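Local coordinates for terminal oxygenase component of carbazole (Janthinobacterium, PDB 2DE6) that catalyses the angular dioxygenation of carbazole at C-9a and C-1, as the terminal oxygenase of carbazole 1,9a-dioxygenase, using electrons delivered by its ferredoxin, at the interface of chains A and B and the interface of chains A and C. Coordinates in Å, arbitrary orientation; residue numbers count along the deposited sequence, not the author numbering. Chains: chain A/B, terminal oxygenase component of carbazole; chain C, ferredoxin component of carbazole.

Contact 1 and contact 2 lie about 18 Å apart, measured between the centres of their C-alpha atoms, and share chain A but no residue. In contact 1 a Rieske loop of chain B, carrying a cluster histidine, meets the part of chain A that holds an iron-ligand histidine. In contact 2 helix 360-372 and A:Trp15 of the same chain A receive the ferredoxin, chain C. One oxygenase subunit therefore touches both a neighbour's Rieske segment and the incoming electron carrier, which fits an assembly of three oxygenase chains and three ferredoxins in which electrons pass from ferredoxin to Rieske cluster to catalytic iron.

Contact 1: the interface of chains A and B. Residues chain A 177, 180, 182-183, 185-186, 336, 340; chain B 91-93.
The phenol ring of B:Tyr92 sits among A:Ile186, A:His183 and A:Met340. Methyl CG2 of A:Ile186 meets ring carbon CD1 of B:Tyr92 at 3.6 Å, and CB of A:His183 packs against CE1. The thioether of A:Met340 crosses the phenol at about a right angle, its SD in the ring plane at the edge, 3.8 Å from CE2 of B:Tyr92; a bend at chi3 (-70°) turns methyl CE toward the hydroxyl. Beside this core the indole of B:Trp91 rests its CH2 rim on A:Ala336. Within chain B, CE1 of B:His93 lies over the centre of the phenol.

At the polar rim the phenol OH of B:Tyr92 donates to the amide oxygen OD1 of A:Asn177 at 2.7 Å, tilted 21° from the carbonyl plane. Replacing B:Tyr92 by an alanine would probably leave that amide oxygen without its donor and open a gap between A:Ile186 and A:Met340. Alongside, B:His93 and A:Asp180 meet tip to tip: NE2 donates to carboxylate OD2 at 2.6 Å, from above the carboxylate plane. Water 1 joins this OD2 to the phenol OH. The backbone O of A:Asp180 accepts a nearly straight 2.5 Å bond from ND1 of A:His183, in the imidazole plane, so one residue links a Rieske cluster ligand to a ligand of the catalytic iron.

In chain A the site spans the end of helix 171-179, the 3-10 helix 181-187 and helix 331-339; chain B supplies a Rieske cluster-binding loop, joining one subunit's cluster to its neighbour's active site.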
# COMPACT_ATOMS: atom_id res chain seq x y z
N ASN A 177 -10.82 8.18 24.03
CA ASN A 177 -11.12 9.60 24.20
C ASN A 177 -12.34 9.75 25.11
O ASN A 177 -12.37 10.61 25.99
CB ASN A 177 -11.42 10.27 22.87
CG ASN A 177 -11.89 11.69 23.05
OD1 ASN A 177 -11.11 12.58 23.41
ND2 ASN A 177 -13.18 11.92 22.82
N ASP A 180 -11.42 8.96 28.79
CA ASP A 180 -10.28 9.75 29.24
C ASP A 180 -10.70 10.84 30.24
O ASP A 180 -11.30 11.84 29.85
CB ASP A 180 -9.65 10.39 28.00
CG ASP A 180 -8.32 11.03 28.27
OD1 ASP A 180 -8.09 11.51 29.40
OD2 ASP A 180 -7.50 11.05 27.32
N SER A 182 -9.06 13.26 31.73
CA SER A 182 -8.52 14.59 31.46
C SER A 182 -8.90 15.22 30.13
O SER A 182 -8.61 16.39 29.90
CB SER A 182 -6.99 14.56 31.57
OG SER A 182 -6.56 14.28 32.89
N HIS A 183 -9.56 14.47 29.24
CA HIS A 183 -9.90 15.05 27.95
C HIS A 183 -10.98 16.12 28.08
O HIS A 183 -11.27 16.85 27.13
CB HIS A 183 -10.34 13.95 26.96
CG HIS A 183 -11.81 13.70 26.94
ND1 HIS A 183 -12.46 12.99 27.92
CD2 HIS A 183 -12.77 14.09 26.06
CE1 HIS A 183 -13.75 12.95 27.66
NE2 HIS A 183 -13.96 13.61 26.53
N TYR A 185 -10.78 18.77 29.14
CA TYR A 185 -10.19 20.06 28.80
C TYR A 185 -10.66 20.57 27.42
O TYR A 185 -10.82 21.78 27.22
CB TYR A 185 -8.66 19.94 28.80
CG TYR A 185 -7.93 21.24 28.51
CD1 TYR A 185 -7.87 22.26 29.46
CD2 TYR A 185 -7.30 21.44 27.28
CE1 TYR A 185 -7.19 23.45 29.20
CE2 TYR A 185 -6.62 22.63 27.01
CZ TYR A 185 -6.57 23.63 27.97
OH TYR A 185 -5.90 24.80 27.70
N ILE A 186 -10.88 19.66 26.47
CA ILE A 186 -11.30 20.06 25.13
C ILE A 186 -12.73 20.61 25.10
O ILE A 186 -13.14 21.22 24.12
CB ILE A 186 -11.23 18.90 24.11
CG1 ILE A 186 -12.36 17.90 24.35
CG2 ILE A 186 -9.88 18.21 24.20
CD1 ILE A 186 -12.40 16.76 23.33
N ALA A 336 -11.04 15.38 17.96
CA ALA A 336 -9.99 14.96 18.87
C ALA A 336 -9.55 13.55 18.45
O ALA A 336 -8.36 13.26 18.33
CB ALA A 336 -10.49 14.95 20.31
N MET A 340 -5.72 11.84 16.67
CA MET A 340 -4.86 10.76 17.16
C MET A 340 -4.56 9.69 16.11
O MET A 340 -3.72 8.82 16.33
CB MET A 340 -5.48 10.08 18.39
CG MET A 340 -5.32 10.83 19.70
SD MET A 340 -5.82 9.83 21.14
CE MET A 340 -7.59 9.78 20.85
N TRP B 91 -3.81 21.35 23.01
CA TRP B 91 -5.26 21.52 23.09
C TRP B 91 -6.02 20.33 23.68
O TRP B 91 -7.19 20.46 24.04
CB TRP B 91 -5.81 21.79 21.70
CG TRP B 91 -5.43 20.72 20.72
CD1 TRP B 91 -4.35 20.73 19.88
CD2 TRP B 91 -6.05 19.44 20.56
NE1 TRP B 91 -4.27 19.54 19.20
CE2 TRP B 91 -5.30 18.73 19.60
CE3 TRP B 91 -7.18 18.83 21.13
CZ2 TRP B 91 -5.64 17.43 19.19
CZ3 TRP B 91 -7.51 17.53 20.73
CH2 TRP B 91 -6.74 16.85 19.77
N TYR B 92 -5.37 19.18 23.77
CA TYR B 92 -6.03 17.96 24.24
C TYR B 92 -6.09 17.81 25.77
O TYR B 92 -7.18 17.86 26.34
CB TYR B 92 -5.34 16.74 23.62
CG TYR B 92 -6.22 15.53 23.41
CD1 TYR B 92 -7.51 15.46 23.97
CD2 TYR B 92 -5.75 14.43 22.69
CE1 TYR B 92 -8.30 14.31 23.81
CE2 TYR B 92 -6.53 13.28 22.53
CZ TYR B 92 -7.80 13.23 23.09
OH TYR B 92 -8.55 12.09 22.92
N HIS B 93 -4.95 17.62 26.42
CA HIS B 93 -4.92 17.49 27.87
C HIS B 93 -4.06 18.57 28.52
O HIS B 93 -3.64 18.45 29.66
CB HIS B 93 -4.41 16.10 28.28
CG HIS B 93 -5.09 14.97 27.57
ND1 HIS B 93 -4.66 14.49 26.35
CD2 HIS B 93 -6.19 14.24 27.89
CE1 HIS B 93 -5.45 13.50 25.96
NE2 HIS B 93 -6.39 13.33 26.88
O HOH W 1 -7.90 9.70 24.72

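Contact 2: the interface of chains A and C. Residues chain A 15, 359-360, 363, 367; chain C 50, 55, 67.
A:Trp15 points the rim of its indole at one face of C:Phe67, an edge-to-face pair with ring centroids 4.7 Å apart and planes 62° from parallel. Indole CH2 stands 3.5 Å above the phenyl plane, displaced from the centre toward the rim on the CG and CD2 side, while CZ3 lies over the middle of the phenyl, about equally far from its six carbons. The far tip of the phenyl meets A:Val363: methyl CG1 of A:Val363 lies 3.8 Å from CZ of C:Phe67, and CG2 approaches CE2.

Next to this cluster, C:Ile50 and A:Glu360 slide past each other in opposite directions. Methyl CD1 of C:Ile50 packs 3.6 Å from carboxylate oxygen OE2 of A:Glu360 and close to its carbon CD; the bend at chi2 (-70°) turns the carboxylate toward this methyl. Further out, A:Lys367 runs extended beyond CG, crossing C:Phe67 at about a right angle. Its side-chain amine NZ is 4.3 Å from OE1 of C:Glu55, and water 2 bridges A:Lys367 NZ (3.0 Å) and C:Glu55 OE1 (2.9 Å). The opposite charges would be expected to attract across this water.

No direct polar bond spans the patch, so the protein surfaces meet through apolar packing and a solvent-mediated charge pair. C:Phe67 immediately precedes C:His68, a Rieske cluster ligand; the contact thus docks the ferredoxin close to its cluster, as suits its role in passing electrons to the oxygenase.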
# COMPACT_ATOMS: atom_id res chain seq x y z
N TRP A 15 -1.49 -5.37 27.53
CA TRP A 15 -2.74 -5.41 26.78
C TRP A 15 -2.56 -5.76 25.30
O TRP A 15 -3.15 -5.12 24.42
CB TRP A 15 -3.45 -4.07 26.94
CG TRP A 15 -2.56 -2.88 26.70
CD1 TRP A 15 -2.17 -2.38 25.49
CD2 TRP A 15 -1.94 -2.05 27.70
NE1 TRP A 15 -1.35 -1.28 25.67
CE2 TRP A 15 -1.20 -1.06 27.02
CE3 TRP A 15 -1.95 -2.04 29.10
CZ2 TRP A 15 -0.47 -0.07 27.69
CZ3 TRP A 15 -1.23 -1.06 29.77
CH2 TRP A 15 -0.50 -0.09 29.06
N ASP A 359 -4.42 8.56 33.05
CA ASP A 359 -4.50 7.46 32.08
C ASP A 359 -4.65 6.10 32.75
O ASP A 359 -4.73 5.07 32.08
CB ASP A 359 -3.27 7.48 31.16
CG ASP A 359 -3.28 8.67 30.20
OD1 ASP A 359 -4.37 8.99 29.66
OD2 ASP A 359 -2.21 9.27 29.97
N GLU A 360 -4.69 6.07 34.09
CA GLU A 360 -4.89 4.81 34.79
C GLU A 360 -6.24 4.25 34.34
O GLU A 360 -6.45 3.04 34.28
CB GLU A 360 -4.93 5.02 36.31
CG GLU A 360 -3.58 5.30 36.98
CD GLU A 360 -2.65 4.09 36.99
OE1 GLU A 360 -3.12 2.96 36.73
OE2 GLU A 360 -1.45 4.28 37.29
N VAL A 363 -5.69 2.56 30.95
CA VAL A 363 -4.95 1.32 31.15
C VAL A 363 -5.86 0.23 31.71
O VAL A 363 -5.79 -0.92 31.28
CB VAL A 363 -3.75 1.54 32.11
CG1 VAL A 363 -3.18 0.21 32.56
CG2 VAL A 363 -2.67 2.35 31.39
N LYS A 367 -6.69 -3.36 29.76
CA LYS A 367 -6.49 -4.67 30.39
C LYS A 367 -7.80 -5.44 30.48
O LYS A 367 -7.84 -6.65 30.23
CB LYS A 367 -5.90 -4.51 31.79
CG LYS A 367 -4.47 -3.99 31.77
CD LYS A 367 -3.80 -4.10 33.13
CE LYS A 367 -2.32 -3.73 33.03
NZ LYS A 367 -1.59 -3.94 34.31
N ILE C 50 3.45 5.41 33.47
CA ILE C 50 2.91 5.13 34.79
C ILE C 50 2.98 3.64 35.15
O ILE C 50 2.32 3.19 36.09
CB ILE C 50 1.44 5.60 34.88
CG1 ILE C 50 0.59 4.90 33.81
CG2 ILE C 50 1.37 7.12 34.69
CD1 ILE C 50 -0.89 5.26 33.86
N GLU C 55 6.50 -5.10 38.12
CA GLU C 55 5.67 -6.05 37.40
C GLU C 55 6.32 -6.42 36.07
O GLU C 55 5.73 -7.11 35.24
CB GLU C 55 4.27 -5.47 37.14
CG GLU C 55 3.40 -5.40 38.39
CD GLU C 55 2.02 -4.81 38.12
OE1 GLU C 55 1.36 -5.24 37.15
OE2 GLU C 55 1.60 -3.92 38.89
N PHE C 67 4.69 -2.32 30.19
CA PHE C 67 3.78 -1.55 29.36
C PHE C 67 4.21 -1.40 27.91
O PHE C 67 3.45 -1.76 27.00
CB PHE C 67 3.56 -0.16 29.97
CG PHE C 67 2.50 -0.14 31.04
CD1 PHE C 67 2.14 -1.30 31.72
CD2 PHE C 67 1.87 1.06 31.39
CE1 PHE C 67 1.17 -1.28 32.73
CE2 PHE C 67 0.91 1.09 32.40
CZ PHE C 67 0.56 -0.07 33.07
O HOH W 2 1.41 -4.28 34.42